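Local coordinates for AT-less polyketide synthase (Streptomyces platensis subsp. rosaceus, PDB 4TKT), which probably catalyses decarboxylative Claisen condensation as a ketosynthase domain of the isomigrastatin assembly line, extending a growing polyketide chain, at residues Glu107-Arg113 / Val502-Ala506; Pro494-Leu500 / Lys596-Leu602. All coordinates share one frame; numbering follows the deposited sequence.

Interaction 1. Residues Glu107-Arg113 / Val502-Ala506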
loop_
_atom_site.group_PDB
_atom_site.type_symbol
_atom_site.label_atom_id
_atom_site.label_comp_id
_atom_site.label_asym_id
_atom_site.label_seq_id
_atom_site.Cartn_x
_atom_site.Cartn_y
_atom_site.Cartn_z
ATOM N N GLU A 107 11.011 -1.578 3.520
ATOM C CA GLU A 107 12.067 -1.783 2.540
ATOM C C GLU A 107 11.979 -0.753 1.421
ATOM O O GLU A 107 13.002 -0.301 0.910
ATOM C CB GLU A 107 12.009 -3.201 1.971
ATOM C CG GLU A 107 12.444 -4.268 2.965
ATOM C CD GLU A 107 12.523 -5.650 2.349
ATOM O OE1 GLU A 107 11.599 -6.022 1.597
ATOM O OE2 GLU A 107 13.512 -6.366 2.615
ATOM N N ASP A 108 10.759 -0.375 1.051
ATOM C CA ASP A 108 10.563 0.666 0.049
ATOM C C ASP A 108 11.043 2.007 0.588
ATOM O O ASP A 108 11.568 2.834 -0.155
ATOM C CB ASP A 108 9.094 0.764 -0.368
ATOM C CG ASP A 108 8.885 1.690 -1.557
ATOM O OD1 ASP A 108 9.566 1.500 -2.588
ATOM O OD2 ASP A 108 8.045 2.610 -1.461
ATOM N N ALA A 109 10.862 2.211 1.888
ATOM C CA ALA A 109 11.288 3.444 2.539
ATOM C C ALA A 109 12.800 3.476 2.734
ATOM O O ALA A 109 13.384 4.537 2.949
ATOM C CB ALA A 109 10.582 3.610 3.874
ATOM N N GLY A 110 13.432 2.310 2.656
ATOM C CA GLY A 110 14.864 2.218 2.857
ATOM C C GLY A 110 15.214 2.223 4.329
ATOM O O GLY A 110 16.208 2.817 4.742
ATOM N N TYR A 111 14.389 1.556 5.125
ATOM C CA TYR A 111 14.621 1.464 6.560
ATOM C C TYR A 111 14.589 0.030 7.056
ATOM O O TYR A 111 13.693 -0.739 6.711
ATOM C CB TYR A 111 13.581 2.279 7.327
ATOM C CG TYR A 111 13.907 3.746 7.447
ATOM C CD1 TYR A 111 14.775 4.204 8.429
ATOM C CD2 TYR A 111 13.342 4.675 6.584
ATOM C CE1 TYR A 111 15.074 5.545 8.545
ATOM C CE2 TYR A 111 13.634 6.019 6.692
ATOM C CZ TYR A 111 14.502 6.449 7.674
ATOM O OH TYR A 111 14.797 7.786 7.784
ATOM N N SER A 112 15.573 -0.328 7.869
ATOM C CA SER A 112 15.486 -1.550 8.650
ATOM C C SER A 112 14.675 -1.240 9.901
ATOM O O SER A 112 14.441 -0.071 10.212
ATOM C CB SER A 112 16.872 -2.076 9.014
ATOM O OG SER A 112 17.557 -1.160 9.851
ATOM N N ARG A 113 14.243 -2.279 10.607
ATOM C CA ARG A 113 13.490 -2.107 11.846
ATOM C C ARG A 113 14.239 -1.223 12.839
ATOM O O ARG A 113 13.691 -0.242 13.344
ATOM C CB ARG A 113 13.190 -3.464 12.481
ATOM C CG ARG A 113 11.824 -4.025 12.135
ATOM C CD ARG A 113 11.933 -5.433 11.589
ATOM N NE ARG A 113 12.801 -6.268 12.409
ATOM C CZ ARG A 113 13.322 -7.419 12.000
ATOM N NH1 ARG A 113 13.060 -7.866 10.778
ATOM N NH2 ARG A 113 14.109 -8.118 12.806
ATOM N N VAL A 502 21.985 0.262 4.742
ATOM C CA VAL A 502 21.337 0.796 5.934
ATOM C C VAL A 502 19.815 0.611 5.892
ATOM O O VAL A 502 19.122 0.850 6.881
ATOM C CB VAL A 502 21.686 2.293 6.115
ATOM C CG1 VAL A 502 20.928 3.143 5.112
ATOM C CG2 VAL A 502 21.413 2.751 7.546
ATOM N N GLY A 503 19.300 0.157 4.753
ATOM C CA GLY A 503 17.865 0.005 4.584
ATOM C C GLY A 503 17.370 -1.428 4.522
ATOM O O GLY A 503 16.219 -1.677 4.161
ATOM N N ARG A 504 18.235 -2.376 4.867
ATOM C CA ARG A 504 17.843 -3.780 4.906
ATOM C C ARG A 504 18.332 -4.448 6.184
ATOM O O ARG A 504 19.346 -4.045 6.758
ATOM C CB ARG A 504 18.387 -4.534 3.690
ATOM C CG ARG A 504 17.839 -4.069 2.348
ATOM C CD ARG A 504 16.348 -4.337 2.223
ATOM N NE ARG A 504 15.865 -4.109 0.863
ATOM C CZ ARG A 504 15.464 -2.930 0.397
ATOM N NH1 ARG A 504 15.493 -1.857 1.178
ATOM N NH2 ARG A 504 15.039 -2.821 -0.855
ATOM N N GLU A 505 17.602 -5.466 6.627
ATOM C CA GLU A 505 18.000 -6.254 7.789
ATOM C C GLU A 505 19.150 -7.185 7.429
ATOM O O GLU A 505 19.100 -7.875 6.410
ATOM C CB GLU A 505 16.826 -7.077 8.320
ATOM C CG GLU A 505 15.522 -6.313 8.446
ATOM C CD GLU A 505 15.492 -5.406 9.656
ATOM O OE1 GLU A 505 16.335 -5.591 10.560
ATOM O OE2 GLU A 505 14.622 -4.510 9.700
ATOM N N ALA A 506 20.183 -7.208 8.262
ATOM C CA ALA A 506 21.282 -8.144 8.067
ATOM C C ALA A 506 20.854 -9.542 8.503
ATOM O O ALA A 506 20.757 -9.823 9.696
ATOM C CB ALA A 506 22.511 -7.693 8.835
HETATM O O HOH W 1 14.929 -6.568 4.932
HETATM O O HOH W 2 17.856 3.778 7.173
#

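Interaction 2. Residues Pro494-Leu500 / Lys596-Leu602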
loop_
_atom_site.group_PDB
_atom_site.type_symbol
_atom_site.label_atom_id
_atom_site.label_comp_id
_atom_site.label_asym_id
_atom_site.label_seq_id
_atom_site.Cartn_x
_atom_site.Cartn_y
_atom_site.Cartn_z
ATOM N N PRO A 494 26.181 4.397 -6.086
ATOM C CA PRO A 494 26.287 4.832 -4.687
ATOM C C PRO A 494 24.949 4.815 -3.941
ATOM O O PRO A 494 24.917 4.501 -2.751
ATOM C CB PRO A 494 26.822 6.261 -4.808
ATOM C CG PRO A 494 27.571 6.266 -6.095
ATOM C CD PRO A 494 26.778 5.381 -7.008
ATOM N N ASP A 495 23.863 5.140 -4.634
ATOM C CA ASP A 495 22.539 5.132 -4.017
ATOM C C ASP A 495 22.069 3.708 -3.731
ATOM O O ASP A 495 21.530 3.425 -2.661
ATOM C CB ASP A 495 21.522 5.847 -4.909
ATOM C CG ASP A 495 21.822 7.322 -5.071
ATOM O OD1 ASP A 495 22.451 7.907 -4.165
ATOM O OD2 ASP A 495 21.422 7.897 -6.104
ATOM N N ILE A 496 22.274 2.820 -4.701
ATOM C CA ILE A 496 21.885 1.421 -4.567
ATOM C C ILE A 496 22.589 0.760 -3.389
ATOM O O ILE A 496 21.953 0.108 -2.561
ATOM C CB ILE A 496 22.195 0.630 -5.851
ATOM C CG1 ILE A 496 21.333 1.140 -7.007
ATOM C CG2 ILE A 496 21.967 -0.855 -5.635
ATOM C CD1 ILE A 496 21.690 0.540 -8.343
ATOM N N ALA A 497 23.904 0.941 -3.317
ATOM C CA ALA A 497 24.705 0.362 -2.245
ATOM C C ALA A 497 24.266 0.878 -0.880
ATOM O O ALA A 497 24.120 0.106 0.063
ATOM C CB ALA A 497 26.183 0.654 -2.472
ATOM N N TYR A 498 24.051 2.186 -0.787
ATOM C CA TYR A 498 23.639 2.806 0.467
ATOM C C TYR A 498 22.290 2.270 0.938
ATOM O O TYR A 498 22.116 1.946 2.117
ATOM C CB TYR A 498 23.578 4.327 0.313
ATOM C CG TYR A 498 23.135 5.053 1.562
ATOM C CD1 TYR A 498 23.999 5.213 2.638
ATOM C CD2 TYR A 498 21.856 5.586 1.665
ATOM C CE1 TYR A 498 23.602 5.878 3.782
ATOM C CE2 TYR A 498 21.449 6.254 2.805
ATOM C CZ TYR A 498 22.326 6.396 3.861
ATOM O OH TYR A 498 21.929 7.057 5.001
ATOM N N THR A 499 21.344 2.173 0.010
ATOM C CA THR A 499 20.008 1.677 0.316
ATOM C C THR A 499 20.051 0.245 0.849
ATOM O O THR A 499 19.381 -0.082 1.827
ATOM C CB THR A 499 19.088 1.733 -0.926
ATOM O OG1 THR A 499 18.980 3.087 -1.388
ATOM C CG2 THR A 499 17.701 1.215 -0.592
ATOM N N LEU A 500 20.856 -0.601 0.216
ATOM C CA LEU A 500 20.932 -2.009 0.598
ATOM C C LEU A 500 21.716 -2.229 1.888
ATOM O O LEU A 500 21.599 -3.276 2.528
ATOM C CB LEU A 500 21.552 -2.826 -0.532
ATOM C CG LEU A 500 20.679 -2.920 -1.780
ATOM C CD1 LEU A 500 21.439 -3.568 -2.923
ATOM C CD2 LEU A 500 19.413 -3.694 -1.465
ATOM N N LYS A 596 25.180 12.275 2.237
ATOM C CA LYS A 596 24.661 10.911 2.192
ATOM C C LYS A 596 23.917 10.621 0.893
ATOM O O LYS A 596 23.139 11.451 0.421
ATOM C CB LYS A 596 23.742 10.649 3.387
ATOM C CG LYS A 596 24.478 10.517 4.707
ATOM C CD LYS A 596 23.518 10.315 5.863
ATOM C CE LYS A 596 24.265 9.973 7.141
ATOM N NZ LYS A 596 25.284 11.002 7.489
ATOM N N PRO A 597 24.157 9.436 0.312
ATOM C CA PRO A 597 23.495 9.009 -0.926
ATOM C C PRO A 597 21.985 8.915 -0.752
ATOM O O PRO A 597 21.502 8.806 0.374
ATOM C CB PRO A 597 24.099 7.626 -1.195
ATOM C CG PRO A 597 25.384 7.614 -0.436
ATOM C CD PRO A 597 25.128 8.436 0.787
ATOM N N ARG A 598 21.251 8.959 -1.858
ATOM C CA ARG A 598 19.799 8.884 -1.803
ATOM C C ARG A 598 19.333 7.453 -1.570
ATOM O O ARG A 598 19.930 6.507 -2.078
ATOM C CB ARG A 598 19.173 9.415 -3.095
ATOM C CG ARG A 598 19.622 10.803 -3.509
ATOM C CD ARG A 598 18.787 11.300 -4.682
ATOM N NE ARG A 598 18.563 10.247 -5.671
ATOM C CZ ARG A 598 17.766 10.366 -6.728
ATOM N NH1 ARG A 598 17.109 11.499 -6.944
ATOM N NH2 ARG A 598 17.623 9.352 -7.572
ATOM N N LYS A 599 18.266 7.297 -0.796
ATOM C CA LYS A 599 17.586 6.016 -0.727
ATOM C C LYS A 599 16.765 5.864 -2.001
ATOM O O LYS A 599 16.194 6.835 -2.491
ATOM C CB LYS A 599 16.704 5.926 0.516
ATOM C CG LYS A 599 17.486 5.883 1.812
ATOM C CD LYS A 599 16.603 6.188 3.005
ATOM C CE LYS A 599 17.404 6.152 4.295
ATOM N NZ LYS A 599 16.779 6.979 5.366
ATOM N N VAL A 600 16.731 4.660 -2.557
ATOM C CA VAL A 600 15.981 4.433 -3.785
ATOM C C VAL A 600 15.077 3.220 -3.658
ATOM O O VAL A 600 15.252 2.392 -2.763
ATOM C CB VAL A 600 16.915 4.242 -4.997
ATOM C CG1 VAL A 600 17.632 5.542 -5.329
ATOM C CG2 VAL A 600 17.909 3.119 -4.735
ATOM N N ALA A 601 14.107 3.122 -4.559
ATOM C CA ALA A 601 13.173 2.008 -4.555
ATOM C C ALA A 601 13.813 0.764 -5.159
ATOM O O ALA A 601 14.150 0.738 -6.340
ATOM C CB ALA A 601 11.905 2.374 -5.309
ATOM N N LEU A 602 13.979 -0.262 -4.334
ATOM C CA LEU A 602 14.540 -1.529 -4.781
ATOM C C LEU A 602 13.566 -2.656 -4.455
ATOM O O LEU A 602 12.715 -2.498 -3.581
ATOM C CB LEU A 602 15.899 -1.773 -4.122
ATOM C CG LEU A 602 16.991 -0.778 -4.512
ATOM C CD1 LEU A 602 18.229 -0.982 -3.665
ATOM C CD2 LEU A 602 17.328 -0.915 -5.985
#

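Interaction 1. Residues Glu107-Arg113 / Val502-Ala506
Glu107 meets Arg504 through both backbone carbonyl and side chain. Arg504 NH1 gives Glu107 O a weak bond and Gly503 O a straighter one (3.1 Å, 166°), while Glu107 CB sits over the centre of one guanidinium face. Glu107 OE2 lies 3.7 Å from Arg504 NE, well out of the guanidinium plane, so this long salt bridge is of charges alone; OE1 is bonded to Tyr605 N. With an alanine in place of Arg504, Glu107 OE2 would probably lose this nearby charge, and Glu107 O its guanidinium donor. Gly110, with positive phi, is the C' residue of the Schellman motif closing the helix, and its O packs 3.3 Å from Gly503 CA, possible because Gly503 lacks a side chain. A water bridges Gly110 O and Val502 O. Ser112 CB lies 3.4 Å from Glu505 OE2. Arg113 N points almost straight at Glu505 OE2 too, but the modelled 2.4 Å is too short to trust. A bend at chi2 (-77°) brings the Glu505 carboxylate nearly parallel (14°) over one face of the Arg113 guanidinium. The turn joining helices 93-109 and 113-121 of the ketosynthase thus rests on the loop from helix 493-502 to strand 509-515.

Interaction 2. Residues Pro494-Leu500 / Lys596-Leu602
Lys596 brings its CD to 3.7 Å from Tyr498 OH, at the outer end of a contact in which an irregular, extended strip runs along one side of a helix. Pro597 follows and lies over the tyrosine: its CD stands above one ring face, 4.1 Å from the centroid of the Tyr498 ring and offset toward the rim, a CH-pi contact, while its CB touches Tyr498 CB. Tyr498 CG is anti to the backbone N (chi1 179°), which swings the ring out to meet the proline; His591 packs edge-to-face with the same ring. Arg598 is held through its backbone, N to Asp495 OD1 at 2.8 Å, with the donor well above the carboxylate plane. The salt bridge from Arg598 NE to Asp495 OD2 is a long one. Lys599 brings CG to the edge of the Tyr498 ring and sends its amine on to a salt bridge with Asp269. Val600 N then donates to Thr499 OG1 (3.0 Å), and this hydroxyl in turn donates to Asp495 O, which also accepts from Thr499 N on the opposite face of its plane. The threonine hydroxyl thereby links the passing chain to the helix backbone. Leu602 closes the contact with CD1, which reaches Leu500 CG at 3.6 Å and also packs on Thr499 CG2 and Ile496 CG2. Helix 493-502, within the RhiE-like KS-MAT linker region, is thus lined on this side by the chain running from helix 573-580 toward strand 610-611, while Leu500 and Ala497 also pack on strand 460-466.

The centres of interactions 1 and 2 lie about 10 Å apart, and both draw on helix 493-502: interaction 2 uses its body, interaction 1 its last residue and the loop beyond. Along the chain the segments alternate, 107-113, 494-500, 502-506, 596-602, so the late strip 596-602 returns beside the early ketosynthase turn. The two contacts touch directly, with Lys599 packing on Ala109, Gly110 and Tyr111, and Leu602 on Arg504. Asp269 ties them further, receiving both Tyr111 OH and Lys599 NZ. Interaction 1 joins the thiolase-type ketosynthase to the KS-MAT linker region, and interaction 2 lays the later chain along the linker's helix, so that three distant parts of the chain meet there.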